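Local coordinates for protein esterase (PDB 4WY5) that probably hydrolyses carboxylic esters, as expected of a carboxylesterase with the alpha/beta-hydrolase fold, at residues A[42-47]-A[296-301]; A[216-221]-A[261-266]; A[210-215]-A[289-294]. All coordinates share one frame; numbering follows the deposited sequence.

Contact 1: A[42-47]-A[296-301]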
ATOM      1  N   LEU A  42     -27.207   2.838  -9.224  1.00 40.15           N
ATOM      2  CA  LEU A  42     -27.882   1.743  -9.923  1.00 43.13           C
ATOM      3  C   LEU A  42     -27.670   1.922 -11.437  1.00 45.76           C
ATOM      4  O   LEU A  42     -27.469   0.951 -12.168  1.00 43.49           O
ATOM      5  CB  LEU A  42     -29.385   1.718  -9.610  1.00 45.05           C
ATOM      6  CG  LEU A  42     -30.279   0.595 -10.173  1.00 46.93           C
ATOM      7  CD1 LEU A  42     -29.830  -0.803  -9.739  1.00 41.74           C
ATOM      8  CD2 LEU A  42     -31.758   0.827  -9.832  1.00 38.89           C
ATOM      9  N   ALA A  43     -27.713   3.172 -11.899  1.00 40.12           N
ATOM     10  CA  ALA A  43     -27.481   3.473 -13.308  1.00 40.51           C
ATOM     11  C   ALA A  43     -26.066   3.120 -13.765  1.00 43.71           C
ATOM     12  O   ALA A  43     -25.816   3.011 -14.963  1.00 46.08           O
ATOM     13  CB  ALA A  43     -27.766   4.931 -13.587  1.00 36.43           C
ATOM     14  N   ALA A  44     -25.146   2.956 -12.813  1.00 41.92           N
ATOM     15  CA  ALA A  44     -23.751   2.628 -13.123  1.00 43.71           C
ATOM     16  C   ALA A  44     -23.577   1.369 -13.977  1.00 48.71           C
ATOM     17  O   ALA A  44     -22.694   1.326 -14.844  1.00 48.88           O
ATOM     18  CB  ALA A  44     -22.954   2.486 -11.839  1.00 39.80           C
ATOM     19  N   ASN A  45     -24.385   0.344 -13.697  1.00 48.75           N
ATOM     20  CA  ASN A  45     -24.411  -0.897 -14.479  1.00 53.43           C
ATOM     21  C   ASN A  45     -23.153  -1.762 -14.279  1.00 60.58           C
ATOM     22  O   ASN A  45     -22.822  -2.580 -15.143  1.00 64.40           O
ATOM     23  CB  ASN A  45     -24.618  -0.606 -15.980  1.00 52.47           C
ATOM     24  CG  ASN A  45     -26.079  -0.274 -16.337  1.00 52.38           C
ATOM     25  OD1 ASN A  45     -27.019  -0.884 -15.818  1.00 51.23           O
ATOM     26  ND2 ASN A  45     -26.266   0.691 -17.238  1.00 42.94           N
ATOM     27  N   ILE A  46     -22.432  -1.549 -13.176  1.00 58.40           N
ATOM     28  CA  ILE A  46     -21.121  -2.186 -12.973  1.00 53.95           C
ATOM     29  C   ILE A  46     -21.236  -3.664 -12.590  1.00 49.06           C
ATOM     30  O   ILE A  46     -22.292  -4.112 -12.141  1.00 47.52           O
ATOM     31  CB  ILE A  46     -20.313  -1.478 -11.871  1.00 51.46           C
ATOM     32  CG1 ILE A  46     -21.253  -0.680 -10.957  1.00 52.00           C
ATOM     33  CG2 ILE A  46     -19.249  -0.584 -12.491  1.00 50.14           C
ATOM     34  CD1 ILE A  46     -20.659  -0.332  -9.600  1.00 43.37           C
ATOM     35  N   LYS A  47     -20.152  -4.420 -12.752  1.00 43.43           N
ATOM     36  CA  LYS A  47     -20.192  -5.848 -12.431  1.00 45.53           C
ATOM     37  C   LYS A  47     -20.187  -6.047 -10.919  1.00 40.30           C
ATOM     38  O   LYS A  47     -19.382  -5.438 -10.216  1.00 42.85           O
ATOM     39  CB  LYS A  47     -19.015  -6.610 -13.065  1.00 47.19           C
ATOM     40  CG  LYS A  47     -19.173  -8.152 -13.020  1.00 48.89           C
ATOM     41  CD  LYS A  47     -18.279  -8.872 -14.055  1.00 60.64           C
ATOM     42  CE  LYS A  47     -16.797  -8.874 -13.649  1.00 66.59           C
ATOM     43  NZ  LYS A  47     -15.859  -9.192 -14.773  1.00 60.22           N
ATOM     44  N   THR A 296     -15.599   4.612  -3.691  1.00 18.26           N
ATOM     45  CA  THR A 296     -16.978   4.483  -4.213  1.00 22.53           C
ATOM     46  C   THR A 296     -17.155   4.923  -5.679  1.00 21.60           C
ATOM     47  O   THR A 296     -18.281   5.053  -6.145  1.00 24.03           O
ATOM     48  CB  THR A 296     -18.011   5.281  -3.369  1.00 21.90           C
ATOM     49  OG1 THR A 296     -17.495   6.587  -3.084  1.00 32.84           O
ATOM     50  CG2 THR A 296     -18.349   4.564  -2.060  1.00 21.63           C
ATOM     51  N   VAL A 297     -16.055   5.142  -6.396  1.00 24.01           N
ATOM     52  CA  VAL A 297     -16.104   5.478  -7.826  1.00 25.65           C
ATOM     53  C   VAL A 297     -16.254   4.218  -8.689  1.00 26.09           C
ATOM     54  O   VAL A 297     -15.405   3.318  -8.657  1.00 24.54           O
ATOM     55  CB  VAL A 297     -14.843   6.276  -8.255  1.00 26.08           C
ATOM     56  CG1 VAL A 297     -14.723   6.372  -9.780  1.00 24.14           C
ATOM     57  CG2 VAL A 297     -14.875   7.655  -7.622  1.00 22.92           C
ATOM     58  N   PRO A 298     -17.342   4.163  -9.478  1.00 31.96           N
ATOM     59  CA  PRO A 298     -17.805   2.970 -10.214  1.00 31.99           C
ATOM     60  C   PRO A 298     -16.825   2.434 -11.265  1.00 32.67           C
ATOM     61  O   PRO A 298     -16.694   1.218 -11.430  1.00 28.11           O
ATOM     62  CB  PRO A 298     -19.094   3.452 -10.898  1.00 31.95           C
ATOM     63  CG  PRO A 298     -19.501   4.715 -10.145  1.00 28.34           C
ATOM     64  CD  PRO A 298     -18.225   5.330  -9.692  1.00 26.40           C
ATOM     65  N   VAL A 299     -16.163   3.335 -11.983  1.00 30.23           N
ATOM     66  CA  VAL A 299     -15.236   2.912 -13.014  1.00 29.66           C
ATOM     67  C   VAL A 299     -13.891   2.553 -12.402  1.00 33.03           C
ATOM     68  O   VAL A 299     -13.214   3.405 -11.814  1.00 28.83           O
ATOM     69  CB  VAL A 299     -15.042   3.997 -14.084  1.00 31.61           C
ATOM     70  CG1 VAL A 299     -14.100   3.492 -15.175  1.00 25.43           C
ATOM     71  CG2 VAL A 299     -16.386   4.376 -14.685  1.00 37.99           C
ATOM     72  N   GLU A 300     -13.503   1.290 -12.568  1.00 28.21           N
ATOM     73  CA  GLU A 300     -12.284   0.744 -11.965  1.00 30.59           C
ATOM     74  C   GLU A 300     -10.984   1.458 -12.404  1.00 30.25           C
ATOM     75  O   GLU A 300     -10.815   1.807 -13.575  1.00 32.18           O
ATOM     76  CB  GLU A 300     -12.194  -0.752 -12.278  1.00 27.16           C
ATOM     77  CG  GLU A 300     -11.023  -1.458 -11.633  1.00 34.63           C
ATOM     78  CD  GLU A 300     -11.113  -2.966 -11.748  1.00 36.45           C
ATOM     79  OE1 GLU A 300     -10.409  -3.544 -12.606  1.00 45.69           O
ATOM     80  OE2 GLU A 300     -11.894  -3.573 -10.983  1.00 42.22           O
ATOM     81  N   THR A 301     -10.100   1.707 -11.438  1.00 28.40           N
ATOM     82  CA  THR A 301      -8.785   2.315 -11.678  1.00 27.77           C
ATOM     83  C   THR A 301      -7.724   1.455 -11.023  1.00 21.98           C
ATOM     84  O   THR A 301      -8.043   0.689 -10.119  1.00 21.53           O
ATOM     85  CB  THR A 301      -8.678   3.712 -11.077  1.00 26.84           C
ATOM     86  OG1 THR A 301      -8.820   3.619  -9.645  1.00 24.33           O
ATOM     87  CG2 THR A 301      -9.732   4.632 -11.689  1.00 25.88           C
TER

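Contact 2: A[216-221]-A[261-266]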
ATOM      1  N   GLU A 216     -15.395  24.476   1.393  1.00 29.93           N
ATOM      2  CA  GLU A 216     -16.806  24.853   1.522  1.00 32.17           C
ATOM      3  C   GLU A 216     -17.710  23.656   1.846  1.00 35.44           C
ATOM      4  O   GLU A 216     -18.634  23.765   2.667  1.00 34.24           O
ATOM      5  CB  GLU A 216     -17.275  25.525   0.223  1.00 32.64           C
ATOM      6  CG  GLU A 216     -18.535  26.378   0.331  1.00 45.50           C
ATOM      7  CD  GLU A 216     -19.322  26.451  -0.986  1.00 56.99           C
ATOM      8  OE1 GLU A 216     -19.367  25.435  -1.728  1.00 56.22           O
ATOM      9  OE2 GLU A 216     -19.880  27.534  -1.289  1.00 55.69           O
ATOM     10  N   ASP A 217     -17.440  22.513   1.207  1.00 32.69           N
ATOM     11  CA  ASP A 217     -18.180  21.287   1.497  1.00 28.71           C
ATOM     12  C   ASP A 217     -17.952  20.882   2.956  1.00 29.90           C
ATOM     13  O   ASP A 217     -18.900  20.530   3.677  1.00 29.15           O
ATOM     14  CB  ASP A 217     -17.754  20.142   0.561  1.00 30.07           C
ATOM     15  CG  ASP A 217     -18.197  20.350  -0.888  1.00 31.45           C
ATOM     16  OD1 ASP A 217     -19.209  21.035  -1.130  1.00 34.90           O
ATOM     17  OD2 ASP A 217     -17.518  19.823  -1.800  1.00 33.76           O
ATOM     18  N   LEU A 218     -16.695  20.962   3.391  1.00 25.13           N
ATOM     19  CA  LEU A 218     -16.317  20.573   4.750  1.00 28.79           C
ATOM     20  C   LEU A 218     -17.052  21.353   5.830  1.00 30.86           C
ATOM     21  O   LEU A 218     -17.428  20.793   6.862  1.00 35.38           O
ATOM     22  CB  LEU A 218     -14.812  20.763   4.965  1.00 33.47           C
ATOM     23  CG  LEU A 218     -13.843  19.584   4.843  1.00 31.87           C
ATOM     24  CD1 LEU A 218     -12.444  20.026   5.278  1.00 28.64           C
ATOM     25  CD2 LEU A 218     -14.313  18.378   5.636  1.00 33.25           C
ATOM     26  N   LYS A 219     -17.246  22.646   5.592  1.00 31.57           N
ATOM     27  CA  LYS A 219     -17.879  23.508   6.580  1.00 36.28           C
ATOM     28  C   LYS A 219     -19.334  23.108   6.745  1.00 34.08           C
ATOM     29  O   LYS A 219     -19.871  23.170   7.848  1.00 35.29           O
ATOM     30  CB  LYS A 219     -17.766  24.988   6.193  1.00 35.97           C
ATOM     31  CG  LYS A 219     -18.240  25.914   7.303  1.00 43.77           C
ATOM     32  CD  LYS A 219     -19.109  27.067   6.795  1.00 51.51           C
ATOM     33  CE  LYS A 219     -19.889  27.726   7.946  1.00 51.46           C
ATOM     34  NZ  LYS A 219     -19.008  28.266   9.038  1.00 49.80           N
ATOM     35  N   PHE A 220     -19.970  22.685   5.651  1.00 35.88           N
ATOM     36  CA  PHE A 220     -21.352  22.201   5.723  1.00 36.12           C
ATOM     37  C   PHE A 220     -21.474  20.928   6.574  1.00 33.81           C
ATOM     38  O   PHE A 220     -22.338  20.852   7.444  1.00 34.13           O
ATOM     39  CB  PHE A 220     -21.928  21.946   4.314  1.00 32.81           C
ATOM     40  CG  PHE A 220     -23.293  21.293   4.324  1.00 42.40           C
ATOM     41  CD1 PHE A 220     -24.446  22.046   4.533  1.00 43.20           C
ATOM     42  CD2 PHE A 220     -23.429  19.918   4.116  1.00 39.64           C
ATOM     43  CE1 PHE A 220     -25.709  21.435   4.544  1.00 42.82           C
ATOM     44  CE2 PHE A 220     -24.683  19.303   4.125  1.00 35.82           C
ATOM     45  CZ  PHE A 220     -25.823  20.061   4.342  1.00 38.38           C
ATOM     46  N   PHE A 221     -20.588  19.954   6.360  1.00 33.05           N
ATOM     47  CA  PHE A 221     -20.689  18.671   7.075  1.00 30.36           C
ATOM     48  C   PHE A 221     -20.402  18.799   8.578  1.00 32.58           C
ATOM     49  O   PHE A 221     -21.024  18.111   9.398  1.00 28.93           O
ATOM     50  CB  PHE A 221     -19.743  17.637   6.462  1.00 26.80           C
ATOM     51  CG  PHE A 221     -20.094  17.245   5.044  1.00 32.38           C
ATOM     52  CD1 PHE A 221     -21.349  16.715   4.737  1.00 29.39           C
ATOM     53  CD2 PHE A 221     -19.164  17.401   4.016  1.00 27.95           C
ATOM     54  CE1 PHE A 221     -21.667  16.348   3.435  1.00 26.62           C
ATOM     55  CE2 PHE A 221     -19.476  17.044   2.716  1.00 29.21           C
ATOM     56  CZ  PHE A 221     -20.731  16.512   2.421  1.00 28.11           C
ATOM     57  N   SER A 261      -4.273  13.821  -3.517  1.00 20.35           N
ATOM     58  CA  SER A 261      -4.930  15.099  -3.796  1.00 20.19           C
ATOM     59  C   SER A 261      -6.231  15.215  -3.000  1.00 22.38           C
ATOM     60  O   SER A 261      -7.332  15.019  -3.543  1.00 19.08           O
ATOM     61  CB  SER A 261      -5.206  15.251  -5.296  1.00 22.71           C
ATOM     62  OG  SER A 261      -3.997  15.395  -6.036  1.00 19.56           O
ATOM     63  N   ASP A 262      -6.093  15.567  -1.722  1.00 18.89           N
ATOM     64  CA  ASP A 262      -7.189  15.508  -0.767  1.00 21.41           C
ATOM     65  C   ASP A 262      -6.884  16.436   0.407  1.00 23.27           C
ATOM     66  O   ASP A 262      -5.848  16.264   1.065  1.00 23.66           O
ATOM     67  CB  ASP A 262      -7.383  14.048  -0.295  1.00 21.00           C
ATOM     68  CG  ASP A 262      -8.538  13.875   0.696  1.00 24.23           C
ATOM     69  OD1 ASP A 262      -9.144  14.888   1.118  1.00 17.56           O
ATOM     70  OD2 ASP A 262      -8.836  12.702   1.069  1.00 24.19           O
ATOM     71  N   VAL A 263      -7.797  17.373   0.704  1.00 20.69           N
ATOM     72  CA  VAL A 263      -7.598  18.333   1.813  1.00 25.50           C
ATOM     73  C   VAL A 263      -7.319  17.649   3.156  1.00 24.30           C
ATOM     74  O   VAL A 263      -6.558  18.178   3.970  1.00 19.32           O
ATOM     75  CB  VAL A 263      -8.820  19.304   2.010  1.00 23.73           C
ATOM     76  CG1 VAL A 263      -8.972  20.221   0.832  1.00 21.66           C
ATOM     77  CG2 VAL A 263     -10.115  18.536   2.236  1.00 27.34           C
ATOM     78  N   LEU A 264      -7.922  16.472   3.369  1.00 25.88           N
ATOM     79  CA  LEU A 264      -7.765  15.712   4.622  1.00 23.45           C
ATOM     80  C   LEU A 264      -6.473  14.880   4.689  1.00 25.38           C
ATOM     81  O   LEU A 264      -6.252  14.140   5.659  1.00 26.38           O
ATOM     82  CB  LEU A 264      -8.962  14.775   4.824  1.00 20.97           C
ATOM     83  CG  LEU A 264     -10.381  15.369   4.873  1.00 23.72           C
ATOM     84  CD1 LEU A 264     -11.421  14.254   4.995  1.00 17.88           C
ATOM     85  CD2 LEU A 264     -10.510  16.353   6.037  1.00 18.29           C
ATOM     86  N   ARG A 265      -5.614  15.016   3.679  1.00 20.87           N
ATOM     87  CA  ARG A 265      -4.447  14.138   3.554  1.00 27.37           C
ATOM     88  C   ARG A 265      -3.496  14.184   4.745  1.00 25.05           C
ATOM     89  O   ARG A 265      -3.213  13.151   5.376  1.00 22.78           O
ATOM     90  CB  ARG A 265      -3.673  14.495   2.283  1.00 25.17           C
ATOM     91  CG  ARG A 265      -2.470  13.629   2.000  1.00 25.91           C
ATOM     92  CD  ARG A 265      -1.727  14.156   0.780  1.00 22.56           C
ATOM     93  NE  ARG A 265      -0.849  15.271   1.117  1.00 21.26           N
ATOM     94  CZ  ARG A 265      -0.264  16.062   0.217  1.00 26.12           C
ATOM     95  NH1 ARG A 265      -0.479  15.871  -1.078  1.00 24.25           N
ATOM     96  NH2 ARG A 265       0.537  17.046   0.614  1.00 23.08           N
ATOM     97  N   ASP A 266      -3.049  15.395   5.069  1.00 22.44           N
ATOM     98  CA  ASP A 266      -1.974  15.587   6.026  1.00 21.08           C
ATOM     99  C   ASP A 266      -2.447  15.315   7.452  1.00 20.01           C
ATOM    100  O   ASP A 266      -1.672  14.870   8.295  1.00 19.70           O
ATOM    101  CB  ASP A 266      -1.421  17.026   5.937  1.00 25.73           C
ATOM    102  CG  ASP A 266      -0.717  17.327   4.616  1.00 24.39           C
ATOM    103  OD1 ASP A 266      -0.486  16.396   3.822  1.00 24.33           O
ATOM    104  OD2 ASP A 266      -0.383  18.513   4.376  1.00 23.68           O
TER

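Contact 3: A[210-215]-A[289-294]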
ATOM      1  N   ASP A 210     -11.744  23.242  -6.813  1.00 33.93           N
ATOM      2  CA  ASP A 210     -11.408  22.585  -8.078  1.00 37.88           C
ATOM      3  C   ASP A 210     -11.116  21.092  -7.885  1.00 32.58           C
ATOM      4  O   ASP A 210     -10.726  20.415  -8.832  1.00 32.43           O
ATOM      5  CB  ASP A 210     -10.225  23.271  -8.795  1.00 32.94           C
ATOM      6  CG  ASP A 210      -9.055  23.581  -7.877  1.00 46.35           C
ATOM      7  OD1 ASP A 210      -9.220  23.517  -6.641  1.00 51.53           O
ATOM      8  OD2 ASP A 210      -7.963  23.925  -8.399  1.00 45.88           O
ATOM      9  N   TYR A 211     -11.326  20.579  -6.671  1.00 31.96           N
ATOM     10  CA  TYR A 211     -11.272  19.129  -6.418  1.00 31.30           C
ATOM     11  C   TYR A 211     -12.559  18.676  -5.731  1.00 32.06           C
ATOM     12  O   TYR A 211     -13.262  19.498  -5.128  1.00 31.87           O
ATOM     13  CB  TYR A 211     -10.047  18.760  -5.565  1.00 30.21           C
ATOM     14  CG  TYR A 211      -8.716  18.998  -6.257  1.00 27.47           C
ATOM     15  CD1 TYR A 211      -8.101  20.252  -6.226  1.00 27.15           C
ATOM     16  CD2 TYR A 211      -8.081  17.970  -6.952  1.00 27.17           C
ATOM     17  CE1 TYR A 211      -6.885  20.475  -6.862  1.00 26.96           C
ATOM     18  CE2 TYR A 211      -6.857  18.174  -7.589  1.00 24.76           C
ATOM     19  CZ  TYR A 211      -6.268  19.429  -7.544  1.00 29.27           C
ATOM     20  OH  TYR A 211      -5.071  19.645  -8.178  1.00 23.64           O
ATOM     21  N   ILE A 212     -12.843  17.371  -5.777  1.00 30.02           N
ATOM     22  CA  ILE A 212     -14.163  16.862  -5.385  1.00 28.00           C
ATOM     23  C   ILE A 212     -14.595  17.218  -3.941  1.00 30.85           C
ATOM     24  O   ILE A 212     -15.782  17.448  -3.703  1.00 38.94           O
ATOM     25  CB  ILE A 212     -14.279  15.298  -5.622  1.00 26.23           C
ATOM     26  CG1 ILE A 212     -15.657  14.777  -5.193  1.00 27.79           C
ATOM     27  CG2 ILE A 212     -13.176  14.514  -4.944  1.00 27.46           C
ATOM     28  CD1 ILE A 212     -15.706  13.278  -4.924  1.00 38.48           C
ATOM     29  N   LEU A 213     -13.679  17.287  -2.976  1.00 32.28           N
ATOM     30  CA  LEU A 213     -14.090  17.733  -1.630  1.00 31.93           C
ATOM     31  C   LEU A 213     -13.486  19.103  -1.242  1.00 29.83           C
ATOM     32  O   LEU A 213     -12.312  19.198  -0.893  1.00 28.65           O
ATOM     33  CB  LEU A 213     -13.713  16.677  -0.583  1.00 31.40           C
ATOM     34  CG  LEU A 213     -13.813  17.082   0.895  1.00 31.61           C
ATOM     35  CD1 LEU A 213     -15.239  17.320   1.330  1.00 30.63           C
ATOM     36  CD2 LEU A 213     -13.124  16.060   1.806  1.00 31.10           C
ATOM     37  N   SER A 214     -14.306  20.153  -1.276  1.00 31.93           N
ATOM     38  CA  SER A 214     -13.851  21.534  -1.025  1.00 27.61           C
ATOM     39  C   SER A 214     -13.864  21.983   0.444  1.00 26.14           C
ATOM     40  O   SER A 214     -14.521  21.386   1.294  1.00 26.33           O
ATOM     41  CB  SER A 214     -14.711  22.502  -1.837  1.00 27.01           C
ATOM     42  OG  SER A 214     -15.972  22.681  -1.215  1.00 30.27           O
ATOM     43  N   ALA A 215     -13.142  23.056   0.737  1.00 29.47           N
ATOM     44  CA  ALA A 215     -13.203  23.655   2.070  1.00 34.64           C
ATOM     45  C   ALA A 215     -14.638  24.088   2.418  1.00 30.16           C
ATOM     46  O   ALA A 215     -15.048  24.047   3.580  1.00 27.02           O
ATOM     47  CB  ALA A 215     -12.259  24.840   2.163  1.00 30.87           C
ATOM     48  N   GLY A 289      -1.924   9.724  -7.212  1.00 20.11           N
ATOM     49  CA  GLY A 289      -2.875   9.919  -8.298  1.00 21.09           C
ATOM     50  C   GLY A 289      -4.350   9.935  -7.907  1.00 23.75           C
ATOM     51  O   GLY A 289      -5.218  10.074  -8.782  1.00 24.23           O
ATOM     52  N   ALA A 290      -4.642   9.771  -6.615  1.00 18.48           N
ATOM     53  CA  ALA A 290      -6.033   9.615  -6.177  1.00 25.51           C
ATOM     54  C   ALA A 290      -6.599  10.859  -5.500  1.00 24.08           C
ATOM     55  O   ALA A 290      -5.859  11.714  -5.013  1.00 24.69           O
ATOM     56  CB  ALA A 290      -6.171   8.409  -5.238  1.00 19.15           C
ATOM     57  N   VAL A 291      -7.928  10.939  -5.466  1.00 23.05           N
ATOM     58  CA  VAL A 291      -8.630  12.054  -4.842  1.00 20.45           C
ATOM     59  C   VAL A 291      -9.487  11.479  -3.716  1.00 21.80           C
ATOM     60  O   VAL A 291      -9.663  10.258  -3.627  1.00 20.50           O
ATOM     61  CB  VAL A 291      -9.515  12.808  -5.849  1.00 22.40           C
ATOM     62  CG1 VAL A 291      -8.676  13.386  -6.975  1.00 19.38           C
ATOM     63  CG2 VAL A 291     -10.549  11.867  -6.432  1.00 22.62           C
ATOM     64  N   HIS A 292     -10.038  12.347  -2.874  1.00 19.44           N
ATOM     65  CA  HIS A 292     -10.918  11.917  -1.780  1.00 22.33           C
ATOM     66  C   HIS A 292     -12.140  11.121  -2.271  1.00 20.76           C
ATOM     67  O   HIS A 292     -12.714  11.426  -3.319  1.00 21.95           O
ATOM     68  CB  HIS A 292     -11.385  13.142  -0.971  1.00 20.89           C
ATOM     69  CG  HIS A 292     -12.157  12.789   0.263  1.00 21.83           C
ATOM     70  ND1 HIS A 292     -11.548  12.427   1.443  1.00 21.82           N
ATOM     71  CD2 HIS A 292     -13.491  12.728   0.490  1.00 21.12           C
ATOM     72  CE1 HIS A 292     -12.474  12.166   2.354  1.00 19.59           C
ATOM     73  NE2 HIS A 292     -13.657  12.348   1.804  1.00 21.82           N
ATOM     74  N   GLY A 293     -12.514  10.083  -1.521  1.00 24.22           N
ATOM     75  CA  GLY A 293     -13.703   9.277  -1.787  1.00 18.35           C
ATOM     76  C   GLY A 293     -13.593   8.179  -2.849  1.00 26.48           C
ATOM     77  O   GLY A 293     -14.613   7.547  -3.186  1.00 23.12           O
ATOM     78  N   PHE A 294     -12.377   7.876  -3.314  1.00 18.52           N
ATOM     79  CA  PHE A 294     -12.240   7.083  -4.546  1.00 21.55           C
ATOM     80  C   PHE A 294     -12.751   5.651  -4.433  1.00 17.95           C
ATOM     81  O   PHE A 294     -13.028   5.022  -5.443  1.00 23.54           O
ATOM     82  CB  PHE A 294     -10.777   7.077  -5.045  1.00 19.80           C
ATOM     83  CG  PHE A 294      -9.803   6.316  -4.161  1.00 21.17           C
ATOM     84  CD1 PHE A 294      -9.510   4.963  -4.405  1.00 26.27           C
ATOM     85  CD2 PHE A 294      -9.130   6.966  -3.124  1.00 20.87           C
ATOM     86  CE1 PHE A 294      -8.571   4.264  -3.598  1.00 21.07           C
ATOM     87  CE2 PHE A 294      -8.206   6.291  -2.309  1.00 18.88           C
ATOM     88  CZ  PHE A 294      -7.921   4.937  -2.548  1.00 20.34           C
TER

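Contact 1: A[42-47]-A[296-301]
On the surface of this alpha/beta hydrolase, two loops meet: residues 42-47, leaving helix 35-42 for strand 52-60, and the loop 296-301, which leads into the long helix 302-319. The contact is small and apolar, and Pro298 is its hub, facing Ala44 and Ile46 at once. From Ala44 comes a single methyl, with CB 4.1 Å from Pro298 CB. Alanine suits the place because its short side chain lets the backbones come close, the CA atoms of Ala44 and Pro298 being 6.6 Å apart. Ile46 contributes two branches. Its CG2 methyl comes up against the oxygen end of the Pro298 carbonyl, 3.3 Å from Pro298 O, a close approach without a polar hydrogen. The other branch is extended (chi2 161°), and its end, Ile46 CD1, lies 4.3 Å from Pro298 CB. With chi1 at 21°, CG1 almost eclipses the backbone N, a strained setting that turns both branches of Ile46 to the proline. Pro298 answers with a rigid ring whose backbone angles (phi -62°) are those that proline favours, so a fixed apolar surface is offered at little entropic cost. Asn45, between the two touching residues, leaves the helical conformation with positive phi; asparagine tolerates this better than most residues, and the bend lets Ala44 and Ile46 face the same partner. Behind the proline, Val297 and Val299 rest on Val11 of helix 10-19. The far end of the loop is fixed by Thr301, the N-cap of helix 302-319, whose OG1 is hydrogen-bonded to Tyr304 N and also to Tyr12 OH.

Contact 2: A[216-221]-A[261-266]
Leu218, on helix 215-225, overlaps the side chains of Val263 and Leu264 in the turn that opens helix 265-277, a loop of the alpha/beta-hydrolase fold that also carries Asp262, the likely acid of the catalytic triad. One methyl does all the touching: Leu218 CD1 meets Val263 CG2 at 4.1 Å, the two side chains reaching toward each other tip to tip, and lies 4.2 Å from Leu264 CD2. Its chi1 of -98° is some way from a staggered position, while CD1 continues the extended line of the chain and is thus carried to the far tip, where it meets both partners. Branched aliphatic residues suit this buried seam: each offers a methyl to the interface with no polar group to satisfy. Leu264 is used twice, since its second methyl rests on the imidazole of His292. The turn beneath is stiffly built. Leu264 N donates to Asp262 OD1 (3.0 Å), closing an Asx turn; the donor stands above the carboxylate, 60° out of its plane. A type I beta turn from Asp262 to Arg265 overlaps it, with Arg265 N bonded to Asp262 O at 2.9 Å. Aspartate therefore suits this place for its short acceptor as well, which reaches back to the chain just ahead of a helix. Farther from the leucine, Asp266 OD2 accepts from Ser202 N and Arg265 NH1 donates to Glu260 O. Arg265 and Asp266 are also joined by a salt bridge: Arg265 NE meets Asp266 OD1 at 3.0 Å on the oxygen's syn side, and that oxygen lies near the guanidinium plane.

Contact 3: A[210-215]-A[289-294]
His292 ND1 is hydrogen-bonded to Asp262 OD2, while His292 NE2 is bonded to Ser161 OG, and across the contact the ring held at both ends in this way is covered by Leu213. The methyl Leu213 CD2 stands over the middle of one face, 3.6 Å from the centroid of the His292 ring and only 11° off the ring normal, a well-centred CH-pi contact. In both residues CG lies anti to the backbone N, chi1 being 168° in Leu213 and -173° in His292, and this carries the leucine across the imidazole, the two side chains crossing obliquely. Leucine fits because it supplies a methyl whose C-H groups can rest on the pi face of an imidazole without competing for either nitrogen. Ile212, one residue earlier, packs on both side chain and backbone: its CG2 touches Val291 CG2 at 4.0 Å, the two side chains crossing at about a right angle, and comes to 3.5 Å from His292 O. Ile212 also leans on Met19 and Val291 on Tyr12, so helix 10-19 borders this side. Val291 to Phe294 form a type II beta turn with Gly293 at its third position, where positive phi is easiest for a residue without a side chain. On the other segment, Ser214 caps helix 215-225 through OG and Asp217 N, which fixes the chain immediately after Leu213. A histidine on the loop after the last strands, joined to an acid and to the serine of a nucleophile elbow, is typical of the alpha/beta-hydrolase catalytic triad, which these residues probably form.

Overall arrangement
Contact 2 is buried, contact 3 partly buried and contact 1 at the surface. Contacts 2 and 3 form one neighbourhood, their centres about 8 Å apart, whereas the centre of contact 1 lies about 18 Å from that of contact 3 and about 24 Å from that of contact 2. The neighbouring pair share elements: the loop 210-215 runs directly into helix 215-225, and Ser261 N pairs with Ala290 O (3.0 Å), tying the acid-bearing and histidine-bearing segments together. Their chemistry mixes aliphatic cover with polar groups of the probable active site. In contact 1 the touching side chains are wholly apolar. Its loop 296-301 nevertheless follows closely on 289-294, with Thr296 OG1 bonded to Gly293 O.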